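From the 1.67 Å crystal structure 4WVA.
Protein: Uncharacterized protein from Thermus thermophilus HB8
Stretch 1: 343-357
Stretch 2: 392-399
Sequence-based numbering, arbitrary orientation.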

# COMPACT_ATOMS: atom_id res chain seq x y z
N PHE A 343 -27.54 17.11 -11.64
CA PHE A 343 -28.47 16.23 -10.94
C PHE A 343 -28.74 16.63 -9.49
O PHE A 343 -29.55 15.99 -8.82
N PHE A 344 -28.06 17.66 -9.02
CA PHE A 344 -28.21 18.15 -7.64
C PHE A 344 -29.63 18.63 -7.34
O PHE A 344 -30.19 19.47 -8.07
N GLU A 345 -30.22 18.04 -6.31
CA GLU A 345 -31.55 18.38 -5.83
C GLU A 345 -31.41 18.48 -4.31
O GLU A 345 -31.32 17.45 -3.65
N PRO A 346 -31.39 19.70 -3.75
CA PRO A 346 -31.00 19.84 -2.35
C PRO A 346 -31.93 19.23 -1.30
O PRO A 346 -31.53 19.12 -0.15
N GLY A 347 -33.15 18.86 -1.69
CA GLY A 347 -34.08 18.21 -0.78
C GLY A 347 -34.34 16.73 -1.02
O GLY A 347 -34.98 16.09 -0.16
N ARG A 348 -33.89 16.17 -2.15
CA ARG A 348 -34.38 14.85 -2.56
C ARG A 348 -33.42 13.71 -2.23
O ARG A 348 -32.72 13.20 -3.11
N TYR A 349 -33.40 13.34 -0.95
CA TYR A 349 -32.90 12.04 -0.49
C TYR A 349 -31.39 11.94 -0.72
O TYR A 349 -30.64 12.63 -0.03
N TRP A 350 -30.94 11.10 -1.65
CA TRP A 350 -29.49 10.96 -1.94
C TRP A 350 -28.97 11.76 -3.13
O TRP A 350 -27.88 11.50 -3.62
N ARG A 351 -29.72 12.77 -3.56
CA ARG A 351 -29.34 13.56 -4.71
C ARG A 351 -28.86 14.97 -4.34
O ARG A 351 -28.90 15.87 -5.15
N GLY A 352 -28.37 15.14 -3.10
CA GLY A 352 -27.92 16.47 -2.65
C GLY A 352 -27.89 16.68 -1.14
O GLY A 352 -26.94 17.28 -0.62
N PRO A 353 -28.93 16.22 -0.43
CA PRO A 353 -28.95 16.41 1.02
C PRO A 353 -27.73 15.84 1.78
O PRO A 353 -27.07 14.92 1.31
N VAL A 354 -27.48 16.44 2.94
CA VAL A 354 -26.44 16.04 3.89
C VAL A 354 -26.96 14.92 4.77
O VAL A 354 -28.09 14.96 5.29
N TRP A 355 -26.14 13.90 4.95
CA TRP A 355 -26.46 12.74 5.77
C TRP A 355 -25.44 12.59 6.88
O TRP A 355 -24.24 12.66 6.67
N ILE A 356 -25.93 12.32 8.07
CA ILE A 356 -25.05 12.30 9.23
C ILE A 356 -24.10 11.11 9.21
O ILE A 356 -22.93 11.24 9.62
N ASN A 357 -24.58 9.93 8.81
CA ASN A 357 -23.71 8.76 8.78
C ASN A 357 -22.52 8.91 7.81
O ASN A 357 -21.39 8.48 8.11
N ARG A 392 -33.05 14.27 12.03
CA ARG A 392 -33.74 14.04 10.78
C ARG A 392 -32.89 13.13 9.92
O ARG A 392 -31.67 12.96 10.15
N GLU A 393 -33.53 12.55 8.92
CA GLU A 393 -32.85 11.61 8.03
C GLU A 393 -31.76 12.32 7.18
O GLU A 393 -30.67 11.77 6.97
N TYR A 394 -32.05 13.52 6.69
CA TYR A 394 -31.08 14.28 5.90
C TYR A 394 -31.45 15.75 5.97
O TYR A 394 -32.50 16.10 6.53
N TYR A 395 -30.57 16.58 5.44
CA TYR A 395 -30.68 18.02 5.59
C TYR A 395 -30.35 18.71 4.29
O TYR A 395 -29.45 18.30 3.57
N ASP A 396 -31.08 19.79 3.99
CA ASP A 396 -30.78 20.62 2.84
C ASP A 396 -29.40 21.26 3.05
O ASP A 396 -29.15 21.88 4.08
N PRO A 397 -28.47 21.09 2.09
CA PRO A 397 -27.11 21.60 2.33
C PRO A 397 -27.00 23.12 2.19
O PRO A 397 -26.01 23.70 2.61
N LEU A 398 -28.02 23.75 1.60
CA LEU A 398 -27.98 25.18 1.33
C LEU A 398 -28.58 25.94 2.50
O LEU A 398 -28.05 26.96 2.92
N THR A 399 -29.69 25.43 3.02
CA THR A 399 -30.45 26.10 4.08
C THR A 399 -30.31 25.45 5.45
O THR A 399 -30.60 26.09 6.45

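The two stretches meet through one antiparallel bridge, and almost everything else across the contact is apolar or aromatic. Val354 and Tyr395 satisfy each other's backbone: Val354 N donates to Tyr395 O at 2.8 Å, nearly straight, and Tyr395 N returns the bond to Val354 O at 3.0 Å. Val354 O also takes a CA-H...O contact from Tyr394 CA at 3.1 Å. Just beyond the bridge, a water continues the polar link: it accepts from Ile356 N at 2.9 Å and donates to Glu393 O at 2.7 Å, so neither backbone group is left idle where the helix begins.

Tyr394 is the centrepiece, pointing toward stretch 1 with chi1 p and giving up more area than any other residue here. Its ring is lined by Pro353, whose CB lies 3.5 Å from Tyr394 CD2, and by Trp355, whose CZ2 comes to 3.3 Å from Tyr394 CD1. The six-membered ring of Trp355 runs near parallel to the Tyr394 ring but slid apart, while Tyr394 CB sits over the five-membered ring of Trp355, 3.8 Å from its centroid. Tyr349 starts away from stretch 2 (chi1 t), yet its CA lies over a face of the Tyr394 ring and its CD1 reaches Tyr394 CE1 at 3.4 Å. The indole is pinned within its own stretch, Trp355 (chi1 m) donating from NE1 to Tyr349 O at 2.9 Å. The hydroxyls of Tyr349 and Tyr394 find partners elsewhere in the structure.

A second apolar patch gathers around Pro397, which points toward stretch 1. Phe344, chi1 t, sets CZ 3.8 Å from Pro397 CG, the proline meeting the ring at its edge; Val354 CG2 lies 3.8 Å from Pro397 CB. Leu398 (m, t) adds CD1 at 4.2 Å from Pro346 CB. On Tyr395 (chi1 m), CE1 meets Ile356 CD1 at 3.8 Å, and its OH accepts from Arg392 N at 2.9 Å.

Some charged groups are settled within their own stretches, others elsewhere in the structure, among them both carboxylate oxygens of Glu393. Glu345 forms salt bridges through OE1 to Arg348 NE at 2.8 Å and through OE2 to Arg351 NE at 2.9 Å, the latter hydrogen bond weak. Asp396, chi1 t, uses OD1 to accept from Leu398 N at 2.7 Å and Thr399 N at 3.0 Å, holding the chain after the strand. The exception to this careful accounting is Pro346 O, buried without a hydrogen-bond partner; a CA-H...O contact from Asp396 CA, 3.4 Å from Pro346 O, is what it has from stretch 2 besides close packing.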

# COMPACT_ATOMS: atom_id res chain seq x y z
CB PHE A 343 -27.95 14.78 -10.95
CG PHE A 343 -27.61 14.27 -12.31
CD1 PHE A 343 -28.60 14.14 -13.27
CD2 PHE A 343 -26.30 13.95 -12.65
CE1 PHE A 343 -28.29 13.70 -14.55
CE2 PHE A 343 -25.98 13.51 -13.92
CZ PHE A 343 -26.98 13.38 -14.87
CB PHE A 344 -27.20 19.27 -7.40
CG PHE A 344 -27.24 19.85 -6.02
CD1 PHE A 344 -26.81 19.11 -4.92
CD2 PHE A 344 -27.64 21.16 -5.81
CE1 PHE A 344 -26.81 19.66 -3.65
CE2 PHE A 344 -27.66 21.71 -4.55
CZ PHE A 344 -27.24 20.96 -3.46
CB GLU A 345 -32.59 17.31 -6.19
CG GLU A 345 -32.88 17.12 -7.68
CD GLU A 345 -33.94 16.07 -7.92
OE1 GLU A 345 -35.14 16.35 -7.69
OE2 GLU A 345 -33.58 14.95 -8.34
CB PRO A 346 -30.89 21.35 -2.14
CG PRO A 346 -31.75 21.94 -3.20
CD PRO A 346 -31.64 21.02 -4.37
CB ARG A 348 -34.78 14.80 -4.04
CG ARG A 348 -35.68 13.61 -4.33
CD ARG A 348 -36.00 13.43 -5.80
NE ARG A 348 -36.83 14.52 -6.32
CZ ARG A 348 -38.16 14.57 -6.24
NH1 ARG A 348 -38.88 13.61 -5.66
NH2 ARG A 348 -38.79 15.61 -6.77
CB TYR A 349 -33.72 10.91 -1.15
CG TYR A 349 -33.83 9.58 -0.43
CD1 TYR A 349 -33.82 9.49 0.96
CD2 TYR A 349 -34.04 8.41 -1.14
CE1 TYR A 349 -33.97 8.27 1.61
CE2 TYR A 349 -34.20 7.20 -0.50
CZ TYR A 349 -34.15 7.13 0.87
OH TYR A 349 -34.31 5.90 1.50
CB TRP A 350 -29.17 9.46 -2.08
CG TRP A 350 -29.28 8.72 -0.80
CD1 TRP A 350 -30.33 8.01 -0.36
CD2 TRP A 350 -28.27 8.62 0.21
NE1 TRP A 350 -30.07 7.46 0.86
CE2 TRP A 350 -28.80 7.82 1.24
CE3 TRP A 350 -26.98 9.11 0.34
CZ2 TRP A 350 -28.09 7.51 2.39
CZ3 TRP A 350 -26.27 8.83 1.50
CH2 TRP A 350 -26.82 8.02 2.50
CB ARG A 351 -30.54 13.62 -5.68
CG ARG A 351 -31.04 12.24 -6.04
CD ARG A 351 -32.18 12.27 -7.04
NE ARG A 351 -31.76 12.65 -8.38
CZ ARG A 351 -31.34 11.81 -9.33
NH1 ARG A 351 -31.19 10.51 -9.10
NH2 ARG A 351 -31.06 12.30 -10.54
CB PRO A 353 -30.22 15.68 1.44
CG PRO A 353 -31.12 15.87 0.28
CD PRO A 353 -30.22 15.67 -0.91
CB VAL A 354 -26.02 17.23 4.79
CG1 VAL A 354 -25.04 16.79 5.89
CG2 VAL A 354 -25.37 18.36 3.98
CB TRP A 355 -26.45 11.47 4.93
CG TRP A 355 -27.58 11.38 3.93
CD1 TRP A 355 -27.71 12.07 2.76
CD2 TRP A 355 -28.71 10.52 4.02
NE1 TRP A 355 -28.88 11.69 2.12
CE2 TRP A 355 -29.50 10.74 2.87
CE3 TRP A 355 -29.13 9.59 4.97
CZ2 TRP A 355 -30.68 10.04 2.64
CZ3 TRP A 355 -30.30 8.90 4.75
CH2 TRP A 355 -31.06 9.13 3.58
CB ILE A 356 -25.87 12.33 10.54
CG1 ILE A 356 -26.80 13.54 10.58
CG2 ILE A 356 -24.97 12.34 11.76
CD1 ILE A 356 -26.16 14.90 10.47
CB ASN A 357 -24.50 7.48 8.48
CG ASN A 357 -25.02 7.43 7.06
OD1 ASN A 357 -25.50 8.42 6.51
ND2 ASN A 357 -24.95 6.25 6.45
CB ARG A 392 -33.99 15.35 10.03
CG ARG A 392 -34.88 16.33 10.80
CD ARG A 392 -36.29 15.82 11.02
NE ARG A 392 -36.99 15.51 9.76
CZ ARG A 392 -37.66 16.38 9.02
NH1 ARG A 392 -37.74 17.66 9.38
NH2 ARG A 392 -38.25 15.98 7.90
CB GLU A 393 -33.87 10.88 7.16
CG GLU A 393 -33.37 9.59 6.53
CD GLU A 393 -34.45 8.86 5.73
OE1 GLU A 393 -35.62 9.31 5.77
OE2 GLU A 393 -34.14 7.82 5.09
CB TYR A 394 -30.98 13.78 4.45
CG TYR A 394 -32.29 13.35 3.84
CD1 TYR A 394 -32.80 12.09 4.10
CD2 TYR A 394 -33.02 14.20 3.02
CE1 TYR A 394 -34.01 11.69 3.59
CE2 TYR A 394 -34.22 13.79 2.48
CZ TYR A 394 -34.71 12.53 2.78
OH TYR A 394 -35.92 12.08 2.27
CB TYR A 395 -29.76 18.54 6.70
CG TYR A 395 -30.00 17.88 8.03
CD1 TYR A 395 -29.43 16.65 8.33
CD2 TYR A 395 -30.82 18.47 8.99
CE1 TYR A 395 -29.65 16.03 9.55
CE2 TYR A 395 -31.06 17.84 10.20
CZ TYR A 395 -30.47 16.62 10.47
OH TYR A 395 -30.69 15.98 11.67
CB ASP A 396 -31.89 21.69 2.69
CG ASP A 396 -31.73 22.57 1.47
OD1 ASP A 396 -30.65 23.15 1.27
OD2 ASP A 396 -32.71 22.71 0.71
CB PRO A 397 -26.26 20.92 1.26
CG PRO A 397 -27.20 20.41 0.26
CD PRO A 397 -28.59 20.36 0.81
CB LEU A 398 -28.74 25.50 0.04
CG LEU A 398 -28.29 24.70 -1.19
CD1 LEU A 398 -29.05 25.17 -2.42
CD2 LEU A 398 -26.78 24.80 -1.39
CB THR A 399 -31.95 26.12 3.76
OG1 THR A 399 -32.48 24.78 3.76
CG2 THR A 399 -32.20 26.78 2.42
O HOH W 1 -28.63 11.27 8.62